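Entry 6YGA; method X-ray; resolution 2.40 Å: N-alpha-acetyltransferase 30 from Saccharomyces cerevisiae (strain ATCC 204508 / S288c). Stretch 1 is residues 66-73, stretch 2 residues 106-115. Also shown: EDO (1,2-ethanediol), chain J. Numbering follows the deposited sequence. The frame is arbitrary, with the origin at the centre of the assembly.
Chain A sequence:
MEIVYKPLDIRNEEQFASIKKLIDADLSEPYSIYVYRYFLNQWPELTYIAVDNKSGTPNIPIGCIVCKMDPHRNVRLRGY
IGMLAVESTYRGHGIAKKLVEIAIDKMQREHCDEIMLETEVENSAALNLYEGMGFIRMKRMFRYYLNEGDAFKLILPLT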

# COMPACT_ATOMS: atom_id res chain seq x y z
N VAL A 66 -8.27 3.57 25.18
CA VAL A 66 -7.82 2.21 25.46
C VAL A 66 -6.41 2.07 24.90
O VAL A 66 -6.18 2.33 23.71
CB VAL A 66 -8.76 1.16 24.84
CG1 VAL A 66 -8.33 -0.22 25.25
CG2 VAL A 66 -10.20 1.42 25.28
N CYS A 67 -5.47 1.66 25.75
CA CYS A 67 -4.06 1.63 25.39
C CYS A 67 -3.42 0.32 25.83
O CYS A 67 -3.93 -0.39 26.70
CB CYS A 67 -3.30 2.80 26.02
SG CYS A 67 -4.01 4.41 25.61
N LYS A 68 -2.30 -0.00 25.19
CA LYS A 68 -1.45 -1.12 25.56
C LYS A 68 0.00 -0.68 25.47
O LYS A 68 0.32 0.38 24.91
CB LYS A 68 -1.69 -2.34 24.66
CG LYS A 68 -0.93 -2.28 23.35
CD LYS A 68 -1.21 -3.48 22.46
CE LYS A 68 -0.20 -3.57 21.32
NZ LYS A 68 1.17 -3.88 21.83
N MSE A 69 0.89 -1.49 26.02
CA MSE A 69 2.32 -1.28 25.83
C MSE A 69 3.06 -2.61 25.79
O MSE A 69 2.73 -3.55 26.50
CB MSE A 69 2.90 -0.38 26.93
CG MSE A 69 2.85 -0.97 28.33
SE MSE A 69 3.29 0.37 29.67
CE MSE A 69 5.23 0.29 29.59
N ASP A 70 4.07 -2.68 24.92
CA ASP A 70 4.86 -3.88 24.74
C ASP A 70 6.27 -3.46 24.35
O ASP A 70 6.45 -2.36 23.81
CB ASP A 70 4.27 -4.79 23.65
CG ASP A 70 3.24 -5.76 24.19
OD1 ASP A 70 3.43 -6.26 25.32
OD2 ASP A 70 2.24 -6.03 23.49
N PRO A 71 7.27 -4.29 24.63
CA PRO A 71 8.61 -4.00 24.10
C PRO A 71 8.60 -4.04 22.58
O PRO A 71 8.01 -4.94 21.97
CB PRO A 71 9.48 -5.11 24.70
CG PRO A 71 8.52 -6.20 25.03
CD PRO A 71 7.26 -5.51 25.45
N HIS A 72 9.24 -3.06 21.97
CA HIS A 72 9.44 -3.03 20.52
C HIS A 72 10.92 -3.22 20.24
O HIS A 72 11.77 -2.65 20.92
CB HIS A 72 8.94 -1.72 19.91
CG HIS A 72 8.82 -1.76 18.41
ND1 HIS A 72 9.63 -1.02 17.57
CD2 HIS A 72 7.99 -2.46 17.60
CE1 HIS A 72 9.30 -1.25 16.32
NE2 HIS A 72 8.31 -2.13 16.31
N ARG A 73 11.21 -4.03 19.22
CA ARG A 73 12.54 -4.62 19.02
C ARG A 73 12.82 -5.38 20.31
O ARG A 73 12.00 -6.22 20.71
CB ARG A 73 13.58 -3.56 18.65
CG ARG A 73 13.20 -2.71 17.45
CD ARG A 73 12.57 -3.55 16.36
NE ARG A 73 12.87 -3.04 15.02
CZ ARG A 73 12.20 -3.39 13.93
NH1 ARG A 73 11.19 -4.25 14.02
NH2 ARG A 73 12.53 -2.88 12.75
C1 EDO J . 5.53 -3.45 29.34
O1 EDO J . 5.06 -4.54 28.54
C2 EDO J . 6.34 -3.98 30.52
O2 EDO J . 7.50 -4.68 30.05
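Stretch 2, residues 106-115: KMQREHCDEI

Residues 66-72 form an extended strand, which begins earlier in the chain and gives way to a loop at Arg 73. Stretch 2 packs against it mainly through side chains, with two backbone carbonyl oxygens also taking part and no hydrogen bond between the two. It enters as the last turn of a helix, residues 106-109, leaves helical geometry at Glu 110, turns through His 111, whose phi and psi of 72° and 26° are left-handed, and reaches strand conformation by Glu 114 and Ile 115. The turn is held by backbone hydrogen bonds from Glu 110 N to Lys 106 O (2.9 Å), His 111 N to Gln 108 O (2.8 Å) and Cys 112 N to Met 107 O (2.9 Å). Contacts advance in the same order along both segments, from Cys 67 against Met 107 to His 72 against Glu 114. The interface is small, burying 284 Å² summed over both sides.

Val 66 is out of reach of stretch 2. Cys 67 is the first residue to point toward it, and its SG lies 3.9 Å from CE of Met 107, a buried selenomethionine whose side chain reaches from the helix to the strand. At Lys 68 the CA-to-CB bond points away, and the contact is made by the backbone: Lys 68 O is 4.0 Å from Met 107 SE. Lys 68 NZ forms a salt bridge with Asp 70 OD2 at 2.9 Å, joining two residues whose CA-to-CB bonds both point away from stretch 2.

Met 69, also selenomethionine, has more area covered by the other stretch than any other residue here, 85 Å². With chi1 at 65° (p), its side chain extends to the turn that follows the helix. Its CE approaches Glu 110 O to 3.3 Å and Cys 112 SG to 3.5 Å, while its SE lies 3.8 Å from Glu 110 CB. The Met 69 and Cys 112 CA atoms, 7.5 Å apart, mark the closest backbone register. Glu 110 is itself tied back to the helix by a salt bridge from its OE2 to Lys 106 NZ (3.2 Å). The carbonyl oxygen of Met 69 accepts a hydrogen bond from O1 of the 1,2-ethanediol, at 3.3 Å.

Asp 70 and Pro 71 point away and make no contact with stretch 2. His 72 turns toward it again, and its ND1 stands 4.2 Å from Glu 114 OE2, an oblique approach to the ring. Both carboxylate oxygens of Glu 114 are hydrogen-bonded elsewhere in the structure.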

# COMPACT_ATOMS: atom_id res chain seq x y z
N LYS A 106 0.40 8.50 31.81
CA LYS A 106 0.50 7.22 32.50
C LYS A 106 1.57 6.34 31.86
O LYS A 106 2.38 5.72 32.56
CB LYS A 106 -0.85 6.51 32.48
CG LYS A 106 -0.84 5.10 33.05
CD LYS A 106 -0.41 5.08 34.50
CE LYS A 106 -0.48 3.67 35.09
NZ LYS A 106 0.01 3.64 36.49
N MSE A 107 1.60 6.28 30.53
CA MSE A 107 2.55 5.44 29.82
C MSE A 107 3.98 5.98 29.96
O MSE A 107 4.93 5.20 30.03
CB MSE A 107 2.15 5.31 28.35
CG MSE A 107 0.84 4.53 28.15
SE MSE A 107 0.43 4.08 26.29
CE MSE A 107 -0.40 5.75 25.73
N GLN A 108 4.13 7.31 30.02
CA GLN A 108 5.45 7.87 30.28
C GLN A 108 5.93 7.52 31.68
O GLN A 108 7.10 7.16 31.87
CB GLN A 108 5.42 9.39 30.10
CG GLN A 108 6.76 10.05 30.40
CD GLN A 108 6.79 11.50 29.98
OE1 GLN A 108 5.91 12.29 30.33
NE2 GLN A 108 7.82 11.87 29.23
N ARG A 109 5.04 7.60 32.67
CA ARG A 109 5.40 7.19 34.03
C ARG A 109 5.65 5.69 34.11
O ARG A 109 6.34 5.24 35.02
CB ARG A 109 4.31 7.61 35.02
CG ARG A 109 4.31 9.10 35.35
CD ARG A 109 3.27 9.48 36.40
NE ARG A 109 1.93 9.61 35.84
CZ ARG A 109 0.92 8.78 36.12
NH1 ARG A 109 1.10 7.77 36.95
NH2 ARG A 109 -0.26 8.98 35.55
N GLU A 110 5.12 4.92 33.16
CA GLU A 110 5.46 3.51 33.04
C GLU A 110 6.69 3.28 32.17
O GLU A 110 6.95 2.13 31.79
CB GLU A 110 4.26 2.72 32.49
CG GLU A 110 3.08 2.67 33.45
CD GLU A 110 3.44 2.09 34.81
OE1 GLU A 110 4.24 1.13 34.85
OE2 GLU A 110 2.94 2.59 35.84
N HIS A 111 7.44 4.34 31.85
CA HIS A 111 8.74 4.24 31.21
C HIS A 111 8.64 3.83 29.74
O HIS A 111 9.57 3.23 29.19
CB HIS A 111 9.66 3.28 31.97
CG HIS A 111 9.77 3.58 33.43
ND1 HIS A 111 9.09 2.87 34.40
CD2 HIS A 111 10.49 4.51 34.09
CE1 HIS A 111 9.39 3.35 35.59
NE2 HIS A 111 10.24 4.35 35.43
N CYS A 112 7.50 4.12 29.10
CA CYS A 112 7.41 3.96 27.65
C CYS A 112 8.41 4.89 26.97
O CYS A 112 8.59 6.04 27.38
CB CYS A 112 6.00 4.26 27.16
SG CYS A 112 4.83 2.88 27.29
N ASP A 113 9.10 4.37 25.97
CA ASP A 113 10.04 5.17 25.20
C ASP A 113 9.37 5.93 24.06
O ASP A 113 9.94 6.91 23.57
CB ASP A 113 11.15 4.28 24.63
CG ASP A 113 11.99 3.64 25.72
OD1 ASP A 113 12.56 4.37 26.55
OD2 ASP A 113 12.07 2.39 25.75
N GLU A 114 8.18 5.50 23.65
CA GLU A 114 7.49 6.12 22.53
C GLU A 114 6.03 5.70 22.57
O GLU A 114 5.66 4.68 23.16
CB GLU A 114 8.13 5.72 21.19
CG GLU A 114 8.06 4.24 20.91
CD GLU A 114 9.12 3.77 19.93
OE1 GLU A 114 10.16 4.45 19.82
OE2 GLU A 114 8.91 2.73 19.28
N ILE A 115 5.19 6.51 21.92
CA ILE A 115 3.77 6.24 21.78
C ILE A 115 3.46 6.13 20.30
O ILE A 115 3.88 6.98 19.51
CB ILE A 115 2.92 7.35 22.43
CG1 ILE A 115 3.42 7.64 23.85
CG2 ILE A 115 1.45 6.94 22.48
CD1 ILE A 115 3.25 6.48 24.80